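Local coordinates for cyclic dimeric GMP binding protein (Pseudomonas fluorescens, PDB 3PJV), which binds cyclic di-GMP inside the cell and relays the signal to its periplasmic domain, the part given here, to control proteolysis in the periplasm by LapG, at the interface of chains A and B. Residues are numbered along the deposited sequence; one frame, centred on the assembly and turned at random. Chains: chain A/B, Cyclic dimeric GMP binding protein.

Contact 1: the interface of chains A and B. Residues chain A 113-116; chain B 54-56, 75, 77.
B:Ser56 and A:His115 bury the most surface here, where the end of strand 105-114 of chain A meets the short strand at B:Tyr55 in the two-fold assembly of LapD/MoxY-type periplasmic domains, which may be the biological dimer. The pairing is an antiparallel beta bridge between A:Ser114 and B:Tyr55, flanked by two backbone hydrogen bonds. On one side the amide N of B:Ser56 donates to the carbonyl O of A:Val113 at 2.8 Å, with a bent angle of 135° at the hydrogen. On the other, the amide N of A:His115 reaches O of B:Tyr54 at 3.0 Å and is much straighter. That carbonyl also takes part in a water link: water 1 lies 3.0 Å from O of B:Tyr54 and near O of A:His115 as well, tying the two backbones together beyond the bridge.

The imidazole then carries the contact away from the paired strands. With CG of A:His115 anti to the backbone N (chi1 -158°), the ring is directed toward the segment holding B:Ile75 and B:Ala77. Its NE2 donates to the main-chain O of B:Ile75 at 2.7 Å. The acceptor lies near the imidazole plane, whereas NE2 stands above the plane of the carbonyl, 57° out of it and away from a lone-pair direction. Read as a donor, NE2 would carry the hydrogen, and the bond is likely to restrain rotation of the ring. CE1 meets CA of B:Ala77 at 3.6 Å, while CG1 of B:Ile75 also approaches NE2, the two side chains crossing nearly at right angles.

B:Ser56 packs along the chain A segment from A:Val113 to A:Pro116. Its hydroxyl OG lies 3.5 Å from CD of A:Pro116 and also packs by CA of A:His115; its CB faces CG1 of A:Val113 at 3.9 Å. CG of A:Pro116 extends the apolar contact to the methyl of B:Ala77.

Contact 2: the interface of chains A and B. Residues chain A 123, 126-127; chain B 6, 9-10, 13.
A:Leu123 lies against the edge of the B:Tyr13 phenol ring, joining the C-terminal helix of one LapD periplasmic domain to the long N-terminal helix of the other. From CB, the leucine chain runs to CG, which sits in the plane of the tyrosine ring at its rim, 3.5 Å from CE2. Beyond it the branch divides: CD1 reaches CD2 of B:Tyr13 at 4.0 Å, while the other methyl, CD2, touches CE2 of that ring and approaches CB of B:Ser9 at 4.1 Å. CG of A:Leu123 is anti to its own carbonyl carbon (chi1 -77°); the leucine and the tyrosine run past one another, pointing opposite ways, and with this course the leucine CG and methyls meet the CD2-CE2 edge. Replacing A:Leu123 by alanine would probably leave this edge of B:Tyr13 and CB of B:Ser9 without their apolar partner and open a gap between the helices.

One helical turn farther on, CB of A:Ser126 packs against the methyl CD2 of B:Leu6 at 3.7 Å. Its hydroxyl serves a different partner: OG lies 2.6 Å from water 2, and the phenol OH of B:Tyr13 is 2.7 Å from the same water. B:Tyr13 therefore combines apolar packing at its ring edge with a solvent-mediated link at its hydroxyl; B:Ser9 OG adds at most a weak contact to this water.

In the fold, A:Leu123 and A:Ser126 belong to helix 117-128, whereas B:Ser9 and B:Tyr13 occupy the opening turns of helix 7-32 and B:Leu6 immediately precedes it.

Contact 1: the interface of chains A and B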
# COMPACT_ATOMS: atom_id res chain seq x y z
N VAL A 113 -1.06 -8.53 8.22
CA VAL A 113 -1.28 -9.20 6.94
C VAL A 113 -1.65 -8.15 5.90
O VAL A 113 -2.58 -7.37 6.10
CB VAL A 113 -2.37 -10.30 7.04
CG1 VAL A 113 -2.66 -10.88 5.66
CG2 VAL A 113 -1.93 -11.41 7.98
N SER A 114 -0.87 -8.10 4.81
CA SER A 114 -1.06 -7.08 3.78
C SER A 114 -2.20 -7.43 2.85
O SER A 114 -2.38 -8.59 2.50
CB SER A 114 0.23 -6.90 2.98
OG SER A 114 1.27 -6.47 3.83
N HIS A 115 -2.98 -6.43 2.44
CA HIS A 115 -4.12 -6.73 1.57
C HIS A 115 -3.66 -7.11 0.16
O HIS A 115 -2.87 -6.39 -0.45
CB HIS A 115 -5.09 -5.53 1.52
CG HIS A 115 -6.48 -5.91 1.12
ND1 HIS A 115 -6.81 -6.29 -0.16
CD2 HIS A 115 -7.63 -6.00 1.84
CE1 HIS A 115 -8.10 -6.58 -0.22
NE2 HIS A 115 -8.62 -6.41 0.98
N PRO A 116 -4.18 -8.24 -0.37
CA PRO A 116 -3.73 -8.77 -1.66
C PRO A 116 -4.45 -8.19 -2.89
O PRO A 116 -4.19 -8.66 -4.00
CB PRO A 116 -4.07 -10.26 -1.55
CG PRO A 116 -5.30 -10.28 -0.70
CD PRO A 116 -5.10 -9.17 0.32
N TYR B 54 -2.71 -0.35 3.48
CA TYR B 54 -3.49 -1.34 2.73
C TYR B 54 -3.31 -2.72 3.35
O TYR B 54 -2.53 -3.53 2.86
CB TYR B 54 -3.02 -1.38 1.28
CG TYR B 54 -3.24 -0.09 0.51
CD1 TYR B 54 -4.25 0.81 0.87
CD2 TYR B 54 -2.46 0.21 -0.60
CE1 TYR B 54 -4.46 1.98 0.15
CE2 TYR B 54 -2.67 1.37 -1.32
CZ TYR B 54 -3.66 2.25 -0.94
OH TYR B 54 -3.86 3.40 -1.68
N TYR B 55 -4.04 -2.97 4.44
CA TYR B 55 -3.86 -4.19 5.23
C TYR B 55 -5.14 -5.02 5.32
O TYR B 55 -6.23 -4.46 5.41
CB TYR B 55 -3.39 -3.83 6.65
CG TYR B 55 -2.11 -3.02 6.67
CD1 TYR B 55 -0.88 -3.62 6.39
CD2 TYR B 55 -2.13 -1.65 6.95
CE1 TYR B 55 0.29 -2.88 6.39
CE2 TYR B 55 -0.95 -0.91 6.97
CZ TYR B 55 0.25 -1.53 6.68
OH TYR B 55 1.41 -0.80 6.68
N SER B 56 -5.00 -6.34 5.28
CA SER B 56 -6.12 -7.24 5.56
C SER B 56 -6.43 -7.27 7.05
O SER B 56 -7.60 -7.33 7.45
CB SER B 56 -5.81 -8.66 5.08
OG SER B 56 -5.86 -8.76 3.67
N ILE B 75 -11.25 -5.15 4.32
CA ILE B 75 -12.21 -5.47 3.27
C ILE B 75 -11.81 -6.74 2.53
O ILE B 75 -10.67 -7.18 2.63
CB ILE B 75 -12.35 -4.29 2.30
CG1 ILE B 75 -11.00 -3.91 1.71
CG2 ILE B 75 -12.92 -3.06 3.02
CD1 ILE B 75 -11.08 -2.74 0.75
N ALA B 77 -10.76 -9.70 -0.25
CA ALA B 77 -9.60 -9.76 -1.14
C ALA B 77 -9.84 -9.12 -2.51
O ALA B 77 -8.95 -8.48 -3.06
CB ALA B 77 -9.13 -11.20 -1.30
O HOH W 1 -1.15 -4.36 0.38

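Contact 2: the interface of chains A and B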
# COMPACT_ATOMS: atom_id res chain seq x y z
N LEU A 123 -2.33 -10.32 -11.18
CA LEU A 123 -2.33 -11.72 -11.59
C LEU A 123 -3.45 -11.98 -12.59
O LEU A 123 -3.25 -12.68 -13.58
CB LEU A 123 -2.48 -12.64 -10.37
CG LEU A 123 -1.22 -12.81 -9.54
CD1 LEU A 123 -1.55 -13.45 -8.21
CD2 LEU A 123 -0.19 -13.64 -10.31
N SER A 126 -2.62 -10.54 -15.99
CA SER A 126 -1.68 -11.44 -16.65
C SER A 126 -2.38 -12.69 -17.17
O SER A 126 -2.03 -13.21 -18.23
CB SER A 126 -0.57 -11.87 -15.68
OG SER A 126 0.33 -10.81 -15.44
N ALA A 127 -3.37 -13.17 -16.42
CA ALA A 127 -4.16 -14.33 -16.81
C ALA A 127 -4.96 -14.06 -18.09
O ALA A 127 -5.13 -14.96 -18.93
CB ALA A 127 -5.10 -14.74 -15.68
N LEU B 6 2.46 -18.57 -14.18
CA LEU B 6 2.36 -17.44 -13.26
C LEU B 6 3.08 -17.71 -11.94
O LEU B 6 3.05 -16.89 -11.03
CB LEU B 6 0.89 -17.09 -13.01
CG LEU B 6 0.12 -16.54 -14.21
CD1 LEU B 6 -1.37 -16.40 -13.89
CD2 LEU B 6 0.69 -15.21 -14.67
N SER B 9 5.59 -14.93 -11.09
CA SER B 9 4.81 -13.75 -10.70
C SER B 9 4.24 -13.91 -9.30
O SER B 9 4.22 -12.95 -8.53
CB SER B 9 3.65 -13.52 -11.67
OG SER B 9 4.07 -12.78 -12.80
N ARG B 10 3.77 -15.11 -8.98
CA ARG B 10 3.17 -15.37 -7.68
C ARG B 10 4.17 -15.23 -6.54
O ARG B 10 3.89 -14.58 -5.53
CB ARG B 10 2.56 -16.77 -7.63
CG ARG B 10 2.22 -17.21 -6.21
CD ARG B 10 2.20 -18.73 -6.08
NE ARG B 10 1.19 -19.32 -6.95
CZ ARG B 10 -0.07 -19.53 -6.58
NH1 ARG B 10 -0.49 -19.19 -5.36
NH2 ARG B 10 -0.92 -20.08 -7.44
N TYR B 13 4.99 -11.53 -5.93
CA TYR B 13 3.95 -10.76 -5.25
C TYR B 13 3.86 -11.17 -3.78
O TYR B 13 3.67 -10.34 -2.90
CB TYR B 13 2.59 -10.93 -5.94
CG TYR B 13 2.58 -10.55 -7.40
CD1 TYR B 13 3.62 -9.82 -7.96
CD2 TYR B 13 1.53 -10.92 -8.22
CE1 TYR B 13 3.61 -9.48 -9.31
CE2 TYR B 13 1.50 -10.58 -9.55
CZ TYR B 13 2.54 -9.86 -10.09
OH TYR B 13 2.51 -9.54 -11.43
O HOH W 2 1.08 -11.20 -12.98

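The C-alpha centres of contact 1 and contact 2 are about 17 Å apart. No residue is common to them, but the chain A sides lie close in sequence: the end of strand 105-114 with A:His115 and A:Pro116 at contact 1, helix 117-128 at contact 2. Chain B answers from separate parts, with its short strand and the loop holding B:Ile75 and B:Ala77 at contact 1, and B:Leu6 with the N-terminal helix at contact 2. Two-fold symmetry repeats both contacts with the chains exchanged. If this pairing is the biological one, such reciprocal engagement may couple the two periplasmic domains; the structure alone does not show this.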